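PDB 6QXL: pyruvate kinase, which probably catalyses transfer of the phosphoryl group from phosphoenolpyruvate to ADP, giving pyruvate and ATP in the last step of glycolysis. Local coordinates for residues 217-222 with 241-246; 9-14 with 314-319; 283-288 with 300-305; 26-31 with 327-332; 275-280 with 309-314. All coordinates share one frame; numbering follows the deposited sequence.

Contact 1: 217-222 with 241-246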
# COMPACT_ATOMS: atom_id res chain seq x y z
N TRP A 217 -5.00 38.32 -4.53
CA TRP A 217 -4.08 37.20 -4.37
C TRP A 217 -3.22 37.06 -5.61
O TRP A 217 -3.65 37.37 -6.72
CB TRP A 217 -4.87 35.92 -4.10
CG TRP A 217 -5.24 35.71 -2.67
CD1 TRP A 217 -5.23 36.64 -1.68
CD2 TRP A 217 -5.66 34.49 -2.07
NE1 TRP A 217 -5.63 36.07 -0.50
CE2 TRP A 217 -5.87 34.75 -0.70
CE3 TRP A 217 -5.89 33.20 -2.55
CZ2 TRP A 217 -6.31 33.77 0.19
CZ3 TRP A 217 -6.31 32.21 -1.65
CH2 TRP A 217 -6.53 32.52 -0.30
N LEU A 218 -2.00 36.59 -5.41
CA LEU A 218 -1.01 36.52 -6.47
C LEU A 218 -0.90 35.14 -7.11
O LEU A 218 -0.79 34.14 -6.41
CB LEU A 218 0.35 36.91 -5.94
CG LEU A 218 0.58 38.39 -5.73
CD1 LEU A 218 1.98 38.54 -5.16
CD2 LEU A 218 0.47 39.18 -7.03
N VAL A 219 -0.88 35.11 -8.44
CA VAL A 219 -0.69 33.89 -9.20
C VAL A 219 0.68 33.89 -9.85
O VAL A 219 0.98 34.77 -10.64
CB VAL A 219 -1.74 33.74 -10.29
CG1 VAL A 219 -1.59 32.38 -10.97
CG2 VAL A 219 -3.14 33.90 -9.70
N ALA A 220 1.49 32.89 -9.54
CA ALA A 220 2.77 32.70 -10.21
C ALA A 220 2.60 31.86 -11.45
O ALA A 220 2.18 30.71 -11.37
CB ALA A 220 3.79 32.05 -9.29
N LYS A 221 2.92 32.42 -12.60
CA LYS A 221 2.90 31.68 -13.85
C LYS A 221 4.21 30.94 -14.02
O LYS A 221 5.25 31.55 -14.09
CB LYS A 221 2.64 32.62 -15.01
CG LYS A 221 1.24 33.21 -14.96
CD LYS A 221 1.09 34.39 -15.89
CE LYS A 221 1.19 33.99 -17.36
NZ LYS A 221 0.84 35.10 -18.26
N ILE A 222 4.15 29.61 -14.09
CA ILE A 222 5.34 28.79 -14.24
C ILE A 222 5.64 28.67 -15.74
O ILE A 222 5.04 27.87 -16.43
CB ILE A 222 5.15 27.40 -13.60
CG1 ILE A 222 4.56 27.51 -12.19
CG2 ILE A 222 6.46 26.64 -13.57
CD1 ILE A 222 5.25 28.47 -11.28
N SER A 241 3.59 32.34 -3.36
CA SER A 241 2.40 32.72 -4.11
C SER A 241 1.16 32.24 -3.39
O SER A 241 1.24 31.53 -2.41
CB SER A 241 2.42 32.16 -5.52
OG SER A 241 3.73 32.22 -6.08
N ASP A 242 0.02 32.66 -3.88
CA ASP A 242 -1.25 32.13 -3.43
C ASP A 242 -1.78 31.11 -4.40
O ASP A 242 -2.57 30.24 -4.02
CB ASP A 242 -2.25 33.28 -3.27
CG ASP A 242 -1.71 34.37 -2.37
OD1 ASP A 242 -1.34 34.08 -1.22
OD2 ASP A 242 -1.62 35.52 -2.83
N ALA A 243 -1.37 31.21 -5.67
CA ALA A 243 -1.81 30.30 -6.71
C ALA A 243 -0.74 30.22 -7.76
O ALA A 243 0.14 31.08 -7.83
CB ALA A 243 -3.11 30.78 -7.29
N VAL A 244 -0.78 29.15 -8.55
CA VAL A 244 0.15 28.99 -9.66
C VAL A 244 -0.59 28.60 -10.91
O VAL A 244 -1.69 28.05 -10.85
CB VAL A 244 1.25 27.95 -9.38
CG1 VAL A 244 2.04 28.31 -8.14
CG2 VAL A 244 0.67 26.56 -9.24
N MET A 245 0.01 28.92 -12.05
CA MET A 245 -0.55 28.59 -13.36
C MET A 245 0.48 27.78 -14.13
O MET A 245 1.63 28.18 -14.27
CB MET A 245 -0.88 29.87 -14.12
CG MET A 245 -1.48 29.64 -15.49
SD MET A 245 -1.62 31.07 -16.51
CE MET A 245 -2.99 31.94 -15.68
N VAL A 246 0.04 26.65 -14.68
CA VAL A 246 0.86 25.87 -15.59
C VAL A 246 0.72 26.50 -16.96
O VAL A 246 -0.24 26.26 -17.68
CB VAL A 246 0.46 24.38 -15.60
CG1 VAL A 246 1.43 23.57 -16.42
CG2 VAL A 246 0.42 23.83 -14.18

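Contact 2: 9-14 with 314-319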
# COMPACT_ATOMS: atom_id res chain seq x y z
N VAL A 9 -11.50 29.30 -16.15
CA VAL A 9 -11.00 30.65 -16.38
C VAL A 9 -11.12 30.98 -17.86
O VAL A 9 -10.60 30.24 -18.70
CB VAL A 9 -9.53 30.76 -15.99
CG1 VAL A 9 -9.04 32.18 -16.17
CG2 VAL A 9 -9.34 30.29 -14.56
N ALA A 10 -11.79 32.08 -18.17
CA ALA A 10 -12.02 32.50 -19.57
C ALA A 10 -11.36 33.85 -19.78
O ALA A 10 -11.66 34.81 -19.07
CB ALA A 10 -13.50 32.58 -19.87
N THR A 11 -10.45 33.91 -20.75
CA THR A 11 -9.82 35.17 -21.10
C THR A 11 -10.78 35.99 -21.95
O THR A 11 -11.42 35.46 -22.85
CB THR A 11 -8.52 34.94 -21.88
OG1 THR A 11 -7.59 34.24 -21.05
CG2 THR A 11 -7.92 36.26 -22.24
N LEU A 12 -10.87 37.28 -21.66
CA LEU A 12 -11.70 38.19 -22.44
C LEU A 12 -10.91 38.88 -23.53
O LEU A 12 -9.69 39.06 -23.44
CB LEU A 12 -12.35 39.24 -21.55
CG LEU A 12 -13.15 38.64 -20.39
CD1 LEU A 12 -13.76 39.79 -19.59
CD2 LEU A 12 -14.19 37.62 -20.86
N GLY A 13 -11.63 39.27 -24.58
CA GLY A 13 -11.03 39.96 -25.71
C GLY A 13 -12.08 40.40 -26.72
O GLY A 13 -13.28 40.39 -26.43
N PRO A 14 -11.65 40.76 -27.94
CA PRO A 14 -12.58 41.22 -28.99
C PRO A 14 -13.82 40.36 -29.19
O PRO A 14 -14.90 40.89 -29.37
CB PRO A 14 -11.72 41.19 -30.24
CG PRO A 14 -10.32 41.39 -29.74
CD PRO A 14 -10.24 40.86 -28.35
N MET A 314 -8.19 26.73 -18.17
CA MET A 314 -8.24 28.07 -18.75
C MET A 314 -8.46 28.02 -20.27
O MET A 314 -8.04 27.07 -20.95
CB MET A 314 -6.95 28.82 -18.45
CG MET A 314 -6.97 30.31 -18.76
SD MET A 314 -5.61 31.18 -17.93
CE MET A 314 -4.57 31.58 -19.34
N LEU A 315 -9.14 29.05 -20.77
CA LEU A 315 -9.26 29.33 -22.19
C LEU A 315 -8.55 30.66 -22.46
O LEU A 315 -8.69 31.60 -21.68
CB LEU A 315 -10.72 29.46 -22.60
CG LEU A 315 -11.56 28.20 -22.45
CD1 LEU A 315 -13.05 28.50 -22.69
CD2 LEU A 315 -11.07 27.13 -23.39
N SER A 316 -7.82 30.74 -23.58
CA SER A 316 -7.22 32.03 -23.96
C SER A 316 -7.79 32.61 -25.25
O SER A 316 -8.68 33.46 -25.19
CB SER A 316 -5.73 31.92 -24.03
OG SER A 316 -5.25 31.54 -22.77
N ALA A 317 -7.37 32.13 -26.40
CA ALA A 317 -7.87 32.67 -27.65
C ALA A 317 -9.25 32.08 -27.90
O ALA A 317 -10.08 32.72 -28.53
CB ALA A 317 -6.96 32.37 -28.81
N GLU A 318 -9.50 30.88 -27.39
CA GLU A 318 -10.78 30.22 -27.61
C GLU A 318 -11.94 31.13 -27.18
O GLU A 318 -12.94 31.24 -27.88
CB GLU A 318 -10.86 28.89 -26.86
CG GLU A 318 -9.73 27.86 -27.15
CD GLU A 318 -8.56 27.93 -26.16
OE1 GLU A 318 -8.11 26.87 -25.68
OE2 GLU A 318 -8.09 29.05 -25.86
N SER A 319 -11.76 31.82 -26.05
CA SER A 319 -12.78 32.71 -25.52
C SER A 319 -12.56 34.19 -25.85
O SER A 319 -13.51 34.96 -25.90
CB SER A 319 -12.92 32.52 -24.00
OG SER A 319 -11.72 32.84 -23.32

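Contact 3: 283-288 with 300-305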
# COMPACT_ATOMS: atom_id res chain seq x y z
N GLN A 283 -4.03 26.38 -24.97
CA GLN A 283 -4.37 25.52 -26.09
C GLN A 283 -5.16 24.30 -25.68
O GLN A 283 -5.15 23.30 -26.39
CB GLN A 283 -3.13 25.09 -26.89
CG GLN A 283 -2.23 26.24 -27.34
CD GLN A 283 -1.28 25.81 -28.46
OE1 GLN A 283 -0.30 25.11 -28.23
NE2 GLN A 283 -1.61 26.19 -29.70
N MET A 284 -5.88 24.39 -24.58
CA MET A 284 -6.66 23.26 -24.13
C MET A 284 -7.75 22.88 -25.15
O MET A 284 -8.06 21.72 -25.31
CB MET A 284 -7.25 23.53 -22.76
CG MET A 284 -6.19 23.92 -21.76
SD MET A 284 -6.61 23.43 -20.09
CE MET A 284 -6.22 21.68 -20.17
N MET A 285 -8.30 23.87 -25.84
CA MET A 285 -9.33 23.62 -26.85
C MET A 285 -9.12 24.45 -28.11
O MET A 285 -10.07 24.94 -28.70
CB MET A 285 -10.69 23.84 -26.22
CG MET A 285 -10.97 22.85 -25.11
SD MET A 285 -12.72 22.77 -24.75
CE MET A 285 -12.93 21.01 -24.53
N GLU A 286 -7.87 24.57 -28.53
CA GLU A 286 -7.48 25.48 -29.60
C GLU A 286 -8.32 25.35 -30.89
O GLU A 286 -8.66 26.35 -31.51
CB GLU A 286 -6.00 25.28 -29.94
CG GLU A 286 -5.37 26.44 -30.71
CD GLU A 286 -4.97 27.62 -29.83
OE1 GLU A 286 -5.46 27.77 -28.69
OE2 GLU A 286 -4.15 28.46 -30.29
N SER A 287 -8.68 24.14 -31.26
CA SER A 287 -9.42 23.96 -32.49
C SER A 287 -10.75 24.73 -32.48
O SER A 287 -11.30 25.05 -33.53
CB SER A 287 -9.67 22.48 -32.79
OG SER A 287 -10.81 22.01 -32.10
N MET A 288 -11.26 25.03 -31.29
CA MET A 288 -12.53 25.76 -31.15
C MET A 288 -12.43 27.25 -31.46
O MET A 288 -13.44 27.93 -31.47
CB MET A 288 -13.14 25.54 -29.77
CG MET A 288 -13.55 24.08 -29.53
SD MET A 288 -14.71 23.84 -28.19
CE MET A 288 -16.19 24.49 -28.95
N SER A 300 -9.48 14.99 -24.20
CA SER A 300 -8.57 14.23 -23.36
C SER A 300 -7.68 15.13 -22.51
O SER A 300 -7.44 14.85 -21.35
CB SER A 300 -7.69 13.32 -24.24
OG SER A 300 -6.74 12.60 -23.48
N ASP A 301 -7.20 16.23 -23.09
CA ASP A 301 -6.30 17.14 -22.40
C ASP A 301 -6.99 17.72 -21.16
O ASP A 301 -6.43 17.72 -20.06
CB ASP A 301 -5.86 18.25 -23.34
CG ASP A 301 -4.91 19.24 -22.70
OD1 ASP A 301 -3.99 18.83 -21.95
OD2 ASP A 301 -5.06 20.45 -22.97
N VAL A 302 -8.22 18.17 -21.35
CA VAL A 302 -8.96 18.80 -20.28
C VAL A 302 -9.28 17.76 -19.21
O VAL A 302 -9.07 17.98 -18.02
CB VAL A 302 -10.24 19.48 -20.82
CG1 VAL A 302 -11.11 19.97 -19.67
CG2 VAL A 302 -9.88 20.65 -21.74
N ALA A 303 -9.80 16.63 -19.64
CA ALA A 303 -10.17 15.57 -18.71
C ALA A 303 -8.98 15.11 -17.88
O ALA A 303 -9.09 14.90 -16.67
CB ALA A 303 -10.77 14.40 -19.45
N ASN A 304 -7.82 14.98 -18.52
CA ASN A 304 -6.65 14.56 -17.78
C ASN A 304 -6.20 15.60 -16.79
O ASN A 304 -5.71 15.24 -15.74
CB ASN A 304 -5.51 14.12 -18.71
CG ASN A 304 -5.65 12.67 -19.13
OD1 ASN A 304 -5.47 11.78 -18.31
ND2 ASN A 304 -6.01 12.41 -20.37
N ALA A 305 -6.38 16.87 -17.11
CA ALA A 305 -6.08 17.93 -16.14
C ALA A 305 -7.01 17.82 -14.92
O ALA A 305 -6.57 18.01 -13.79
CB ALA A 305 -6.18 19.31 -16.77

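Contact 4: 26-31 with 327-332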
# COMPACT_ATOMS: atom_id res chain seq x y z
N ILE A 26 -21.25 34.09 -18.77
CA ILE A 26 -21.67 33.99 -17.37
C ILE A 26 -22.66 32.84 -17.22
O ILE A 26 -22.52 32.00 -16.32
CB ILE A 26 -22.27 35.32 -16.87
CG1 ILE A 26 -21.19 36.44 -17.08
CG2 ILE A 26 -22.70 35.23 -15.43
CD1 ILE A 26 -19.90 36.38 -16.48
N LEU A 27 -23.64 32.79 -18.10
CA LEU A 27 -24.65 31.73 -18.03
C LEU A 27 -24.08 30.37 -18.38
O LEU A 27 -24.59 29.37 -17.90
CB LEU A 27 -25.85 32.03 -18.93
CG LEU A 27 -26.70 33.20 -18.49
CD1 LEU A 27 -27.50 33.71 -19.71
CD2 LEU A 27 -27.59 32.84 -17.30
N ALA A 28 -23.05 30.33 -19.22
CA ALA A 28 -22.44 29.06 -19.59
C ALA A 28 -21.58 28.49 -18.47
O ALA A 28 -21.23 27.30 -18.50
CB ALA A 28 -21.63 29.21 -20.86
N GLY A 29 -21.22 29.33 -17.50
CA GLY A 29 -20.60 28.88 -16.27
C GLY A 29 -19.20 29.36 -15.99
O GLY A 29 -18.52 28.76 -15.16
N ILE A 30 -18.72 30.44 -16.59
CA ILE A 30 -17.36 30.85 -16.27
C ILE A 30 -17.25 31.18 -14.79
O ILE A 30 -18.16 31.74 -14.20
CB ILE A 30 -16.84 32.01 -17.13
CG1 ILE A 30 -17.59 33.31 -16.90
CG2 ILE A 30 -16.88 31.66 -18.61
CD1 ILE A 30 -16.71 34.51 -17.18
N ASP A 31 -16.14 30.82 -14.18
CA ASP A 31 -15.90 31.13 -12.78
C ASP A 31 -14.88 32.27 -12.60
O ASP A 31 -14.86 32.90 -11.55
CB ASP A 31 -15.45 29.86 -12.03
CG ASP A 31 -16.40 28.66 -12.29
OD1 ASP A 31 -17.53 28.59 -11.70
OD2 ASP A 31 -16.01 27.77 -13.10
N GLU A 327 -19.50 28.40 -26.92
CA GLU A 327 -19.51 26.95 -27.13
C GLU A 327 -18.27 26.29 -26.51
O GLU A 327 -18.35 25.18 -26.00
CB GLU A 327 -19.62 26.62 -28.62
CG GLU A 327 -20.92 27.12 -29.27
CD GLU A 327 -20.92 28.57 -29.79
OE1 GLU A 327 -20.03 29.40 -29.47
OE2 GLU A 327 -21.83 28.87 -30.56
N ALA A 328 -17.14 27.01 -26.52
CA ALA A 328 -15.93 26.52 -25.87
C ALA A 328 -16.14 26.33 -24.37
O ALA A 328 -15.83 25.27 -23.83
CB ALA A 328 -14.76 27.44 -26.15
N VAL A 329 -16.68 27.35 -23.72
CA VAL A 329 -16.95 27.26 -22.28
C VAL A 329 -17.91 26.10 -22.00
O VAL A 329 -17.67 25.30 -21.10
CB VAL A 329 -17.51 28.58 -21.74
CG1 VAL A 329 -18.08 28.41 -20.32
CG2 VAL A 329 -16.43 29.66 -21.77
N LYS A 330 -18.98 26.01 -22.77
CA LYS A 330 -19.94 24.92 -22.58
C LYS A 330 -19.27 23.55 -22.70
O LYS A 330 -19.49 22.67 -21.87
CB LYS A 330 -21.11 25.02 -23.55
CG LYS A 330 -22.06 26.16 -23.23
CD LYS A 330 -23.37 26.04 -24.02
CE LYS A 330 -24.24 27.27 -23.80
NZ LYS A 330 -25.26 27.42 -24.89
N ALA A 331 -18.44 23.40 -23.73
CA ALA A 331 -17.78 22.12 -23.98
C ALA A 331 -16.82 21.79 -22.83
O ALA A 331 -16.83 20.67 -22.30
CB ALA A 331 -17.04 22.14 -25.29
N MET A 332 -16.02 22.77 -22.44
CA MET A 332 -15.08 22.58 -21.36
C MET A 332 -15.80 22.17 -20.08
O MET A 332 -15.39 21.21 -19.40
CB MET A 332 -14.27 23.87 -21.18
CG MET A 332 -13.25 23.82 -20.09
SD MET A 332 -12.11 25.19 -20.22
CE MET A 332 -10.75 24.39 -21.10

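Contact 5: 275-280 with 309-314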
# COMPACT_ATOMS: atom_id res chain seq x y z
N ASN A 275 -0.71 23.88 -0.20
CA ASN A 275 -1.97 24.57 0.05
C ASN A 275 -2.19 25.80 -0.81
O ASN A 275 -2.67 26.81 -0.35
CB ASN A 275 -2.10 24.88 1.55
CG ASN A 275 -2.10 23.63 2.41
OD1 ASN A 275 -2.74 22.65 2.08
ND2 ASN A 275 -1.43 23.68 3.53
N LYS A 276 -1.83 25.68 -2.09
CA LYS A 276 -2.07 26.71 -3.08
C LYS A 276 -3.04 26.24 -4.15
O LYS A 276 -3.22 25.05 -4.35
CB LYS A 276 -0.77 27.12 -3.75
CG LYS A 276 0.35 27.40 -2.77
CD LYS A 276 -0.03 28.44 -1.73
CE LYS A 276 1.20 28.87 -0.96
NZ LYS A 276 0.79 29.91 0.01
N VAL A 277 -3.62 27.20 -4.84
CA VAL A 277 -4.54 26.94 -5.95
C VAL A 277 -3.72 26.77 -7.22
O VAL A 277 -2.67 27.39 -7.37
CB VAL A 277 -5.51 28.13 -6.11
CG1 VAL A 277 -6.54 27.87 -7.17
CG2 VAL A 277 -6.21 28.41 -4.80
N VAL A 278 -4.19 25.95 -8.15
CA VAL A 278 -3.47 25.75 -9.40
C VAL A 278 -4.37 25.76 -10.62
O VAL A 278 -5.43 25.14 -10.61
CB VAL A 278 -2.59 24.47 -9.35
CG1 VAL A 278 -3.42 23.23 -9.07
CG2 VAL A 278 -1.80 24.30 -10.63
N ILE A 279 -3.93 26.47 -11.65
CA ILE A 279 -4.62 26.59 -12.93
C ILE A 279 -3.80 25.90 -14.04
O ILE A 279 -2.59 26.08 -14.12
CB ILE A 279 -4.75 28.07 -13.33
CG1 ILE A 279 -5.48 28.88 -12.26
CG2 ILE A 279 -5.45 28.22 -14.67
CD1 ILE A 279 -5.20 30.37 -12.39
N THR A 280 -4.46 25.14 -14.90
CA THR A 280 -3.82 24.56 -16.10
C THR A 280 -4.27 25.37 -17.31
O THR A 280 -5.45 25.65 -17.46
CB THR A 280 -4.21 23.09 -16.27
OG1 THR A 280 -3.81 22.35 -15.12
CG2 THR A 280 -3.52 22.48 -17.47
N TYR A 309 -6.17 16.66 -10.82
CA TYR A 309 -6.70 17.46 -9.71
C TYR A 309 -6.27 18.93 -9.75
O TYR A 309 -5.97 19.55 -8.73
CB TYR A 309 -6.44 16.81 -8.31
CG TYR A 309 -7.73 16.69 -7.56
CD1 TYR A 309 -8.65 15.69 -7.89
CD2 TYR A 309 -8.08 17.62 -6.57
CE1 TYR A 309 -9.87 15.58 -7.23
CE2 TYR A 309 -9.30 17.51 -5.90
CZ TYR A 309 -10.18 16.50 -6.24
OH TYR A 309 -11.39 16.40 -5.61
N THR A 310 -6.30 19.50 -10.94
CA THR A 310 -6.17 20.94 -11.11
C THR A 310 -7.40 21.61 -10.51
O THR A 310 -8.49 21.04 -10.48
CB THR A 310 -6.04 21.29 -12.62
OG1 THR A 310 -5.48 22.61 -12.77
CG2 THR A 310 -7.35 21.20 -13.37
N ASP A 311 -7.22 22.83 -10.03
CA ASP A 311 -8.35 23.61 -9.54
C ASP A 311 -9.17 24.15 -10.70
O ASP A 311 -10.40 24.15 -10.66
CB ASP A 311 -7.93 24.79 -8.70
CG ASP A 311 -7.57 24.41 -7.29
OD1 ASP A 311 -6.44 23.90 -7.01
OD2 ASP A 311 -8.44 24.74 -6.43
N ALA A 312 -8.47 24.64 -11.72
CA ALA A 312 -9.14 25.26 -12.84
C ALA A 312 -8.42 24.97 -14.14
O ALA A 312 -7.23 24.71 -14.16
CB ALA A 312 -9.23 26.76 -12.63
N VAL A 313 -9.19 25.08 -15.21
CA VAL A 313 -8.70 25.00 -16.56
C VAL A 313 -9.02 26.33 -17.22
O VAL A 313 -10.01 26.97 -16.87
CB VAL A 313 -9.35 23.84 -17.31
CG1 VAL A 313 -8.79 22.53 -16.81
CG2 VAL A 313 -10.86 23.84 -17.15
N MET A 314 -8.19 26.73 -18.17
CA MET A 314 -8.24 28.07 -18.75
C MET A 314 -8.46 28.02 -20.27
O MET A 314 -8.04 27.07 -20.95
CB MET A 314 -6.95 28.82 -18.45
CG MET A 314 -6.97 30.31 -18.76
SD MET A 314 -5.61 31.18 -17.93
CE MET A 314 -4.57 31.58 -19.34

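Contact 1: 217-222 with 241-246
Strand 217-222 and segment 241-246 meet as parallel neighbours in the closed eight-stranded sheet of the TIM barrel. They are the two strands of a beta-alpha-beta unit whose crossover is helix 231-239. Val219 pairs with Ala243, Ala220 with Val244 and Lys221 with Met245. The strand axes run at 29° to each other.

Two donors grip Leu218 O where the strand begins: Asp242 N at 3.0 Å and Ala243 N at 3.1 Å. Further along, Ala220 N binds Ala243 O, Ala220 O takes Met245 N, and Ile222 N binds Met245 O. The CA-H of Val219 also points at Ala243 O.

Val219, Ala243, Lys221 and Met245 line the barrel interior. Val219 CG2 rests on Ala243 CB at 3.9 Å. The Lys221 and Met245 chains lie side by side, with Lys221 CG 3.9 Å from Met245 SD. The ammonium end of Lys221 goes on to Asp68, Ser194 and a bound malonate, close to the magnesium ion. On the outer face, Ala220, Ile222 and Val244 meet helices 199-211 and 260-273. There Ala220 CB lies 3.2 Å from Ser241 OG, which is hydrogen-bonded to Leu237 O.

At the strand's start Asp242 crosses Trp217 at about a right angle. Asp242 CG, anti to its carbonyl carbon (chi1 -54°), is thereby set 3.7 Å above the indole plane of Trp217, offset toward the rim. The carboxylate is turned 31° from that plane. Arg206 makes a salt bridge with Asp242 OD2. Asp242 OD2 also receives Leu218 N on its anti lone pair, in a nearly straight bond of 2.8 Å.

Contact 2: 9-14 with 314-319
The flat groups here are two carbonyls and a carboxylate; the carbonyl of Leu315 takes two donors from Thr11. The hydroxyl OG1 of Thr11 comes in the carbonyl plane, on a lone pair of Leu315 O, at 2.9 Å. The amide N of Thr11 reaches Leu315 O at 3.0 Å, tilted 32° from that plane. The carbonyl of Thr11 is also met in its plane: Ser319 OG donates to a lone pair of Thr11 O at 2.7 Å. The Glu318 carboxylate is approached differently, because Ser316 N lies above its plane, 2.9 Å from OE2.

These bonds belong to the seam where strand 7-11 meets strand 312-315. The first and last strands of the TIM barrel pair in parallel here and close it. Leu315 N binds Val9 O at 2.8 Å, and Val9 pairs with Met314. On the face carrying those two residues, Val9 CB packs on Met314 CG at 3.8 Å and Val9 CG1 nears the sulfur. The other face carries Ala10 and Leu315, and Leu315 packs against helix 325-340.

Past the strand the chain turns into the short helix 317-320. Ser319 has its OG between the backbone N and the carbonyl carbon (chi1 62°), which turns the hydroxyl back to Thr11. This ties the short helix to Thr11 of strand 7-11.

Thr11 OG1 also hydrogen-bonds to Arg34 NH1. It donates to Leu315 O and accepts from Arg34, so its rotation should be fixed from two sides. The guanidinium may further polarise the hydroxyl toward the Leu315 carbonyl.

Contact 3: 283-288 with 300-305
Met284 lays its terminal methyl over the middle of helix 296-307, touching Asp301, Val302 and Ala305. Its chain bends at chi3 (78°), which curls CE back onto this helix surface. Met284 CE lies 3.3 Å from Asp301 OD2 and 4.1 Å from Ala305 CB. Nearer the backbone, Met284 CB packs on Val302 CG2 at 4.0 Å. The same Val302 methyl, CG2, is met by Met285 CE at 4.1 Å, so two methionines hold one branch of the valine. Met285 and Val302 cross at about a right angle.

This is the loop that follows barrel strand 277-281, folded down on the helix of the same beta-alpha-beta unit. Met332 of helix 325-340 touches Met284, Met285 and Val302, and extends the apolar patch toward the next helix. The backbone of the loop is fastened at Met285 N, which bonds to Glu318 OE1.

No hydrogen bond joins the two segments. Ser287 OG of the loop bonds to Glu298 near the helix start. Asp301 OD2 makes a salt bridge with Arg248, and Asp301 OD1 bonds to Ser300 OG of the second subunit. Gln283 OE1 accepts from Arg296 N of the same neighbouring subunit. The methyl of Met284 therefore borders a buried carboxylate whose charge is met by Arg248. The two segments thus meet by packing, while Asp301 bonds both within the chain and, like Gln283, to the second subunit.

Contact 4: 26-31 with 327-332
Val329 and Ala28 carry this contact, with Ile30 and Lys330 beside them. Val329 points from helix 325-340 at the end of helix 19-28. Val329 CG1 touches Ala28 CB at 3.7 Å and lies 3.8 Å from Ala28 O. The other methyl, Val329 CG2, meets Ile30 CG2 at 3.8 Å. CG1 thus touches both Ala28 and Ile30, while CG2 meets Ile30 alone of the two. The valine torsion, with CG1 anti to the backbone N (chi1 167°), sets CG1 toward Ala28 and leaves CG2 on Ile30.

Ala28 CB fits between two neighbours on the facing helix. Val329 CG1 is one of them. Lys330 CG, 3.9 Å away, is the other. Beyond CG the lysine chain runs on extended, and its outer part is exposed to solvent. Only its aliphatic base serves the contact.

Between Ala28 and Ile30 the helix ends in a Schellman motif. Gly29 has a positive phi of 117°, at which a side chain would jam against the preceding carbonyl oxygen. The turn sends the chain into barrel strand 32-36. Helices 19-28 and 325-340 are thus side by side on the outside of the TIM barrel, where the first and last strands also meet. Leu25 touches both Val329 and Ile30, and Leu315 packs beneath Val329 from strand 312-315.

Ile30 and Val329 cross at a slant. Ile30 has CG1 between the backbone N and the carbonyl carbon, the crowded position, and its far end leads away from Val329. Its CG2 stays on the contact and also touches Ala10 of the first strand.

Contact 5: 275-280 with 309-314
The first torsions of Asp311 and Thr310 turn their polar ends onto strand 277-281. Asp311 has CG anti to its carbonyl carbon (chi1 -79°), which brings OD1 to Val278 N at 3.3 Å. The amide lies well above the carboxylate plane. Thr310 has OG1 anti to the backbone N (chi1 -161°) and sets it 2.9 Å from Thr280 OG1. The two hydroxyls share a hydrogen bond in which either could donate.

Val278 O is held by two amides, Asp311 N at 3.0 Å and Ala312 N at 3.3 Å. With OD1 on Val278 N, Asp311 engages both polar backbone atoms of Val278. Its carboxylate also lies across Val277, whose CG1 is 3.6 Å from Asp311 CG. The other oxygen, OD2, has its main partner in Arg395 and also accepts from Arg419 N. This buried carboxylate therefore links the start of the strand to two residues of the alpha/beta domain.

Farther on, Thr280 N gives a straight bond of 2.9 Å to Ala312 O, while Met314 N reaches Thr280 O weakly. Ile279 and Ala312 share the inner face, and Ile279 CG2 packs on Met314 CB at 4.1 Å. Thr280 and Val313 point outward, where helix 260-273 touches Thr280.

The pairing is parallel, Ile279 with Ala312 and Thr280 with Val313. With helix 296-307 as the crossover, it forms the last beta-alpha-beta unit of the TIM barrel.

Overall arrangement
All five contacts lie in the TIM-barrel domain. Contacts 1, 5 and 2 follow one another round its sheet. Contacts 1 and 5 have centres 9 Å apart and join through the neighbouring strands 243-247 and 277-281. Contacts 5 and 2 share Met314 on strand 312-315. Contacts 3 and 4 lie outside the sheet, among the helices, with centres 14 Å apart; they meet where Met288 packs on helix 325-340. Contacts 2 and 4 each join the beginning of the domain to its end, bridging nearly 300 residues. Contacts 1, 3 and 5 are local and fall between those ends. The barrel is thus closed twice, by strands and by helices.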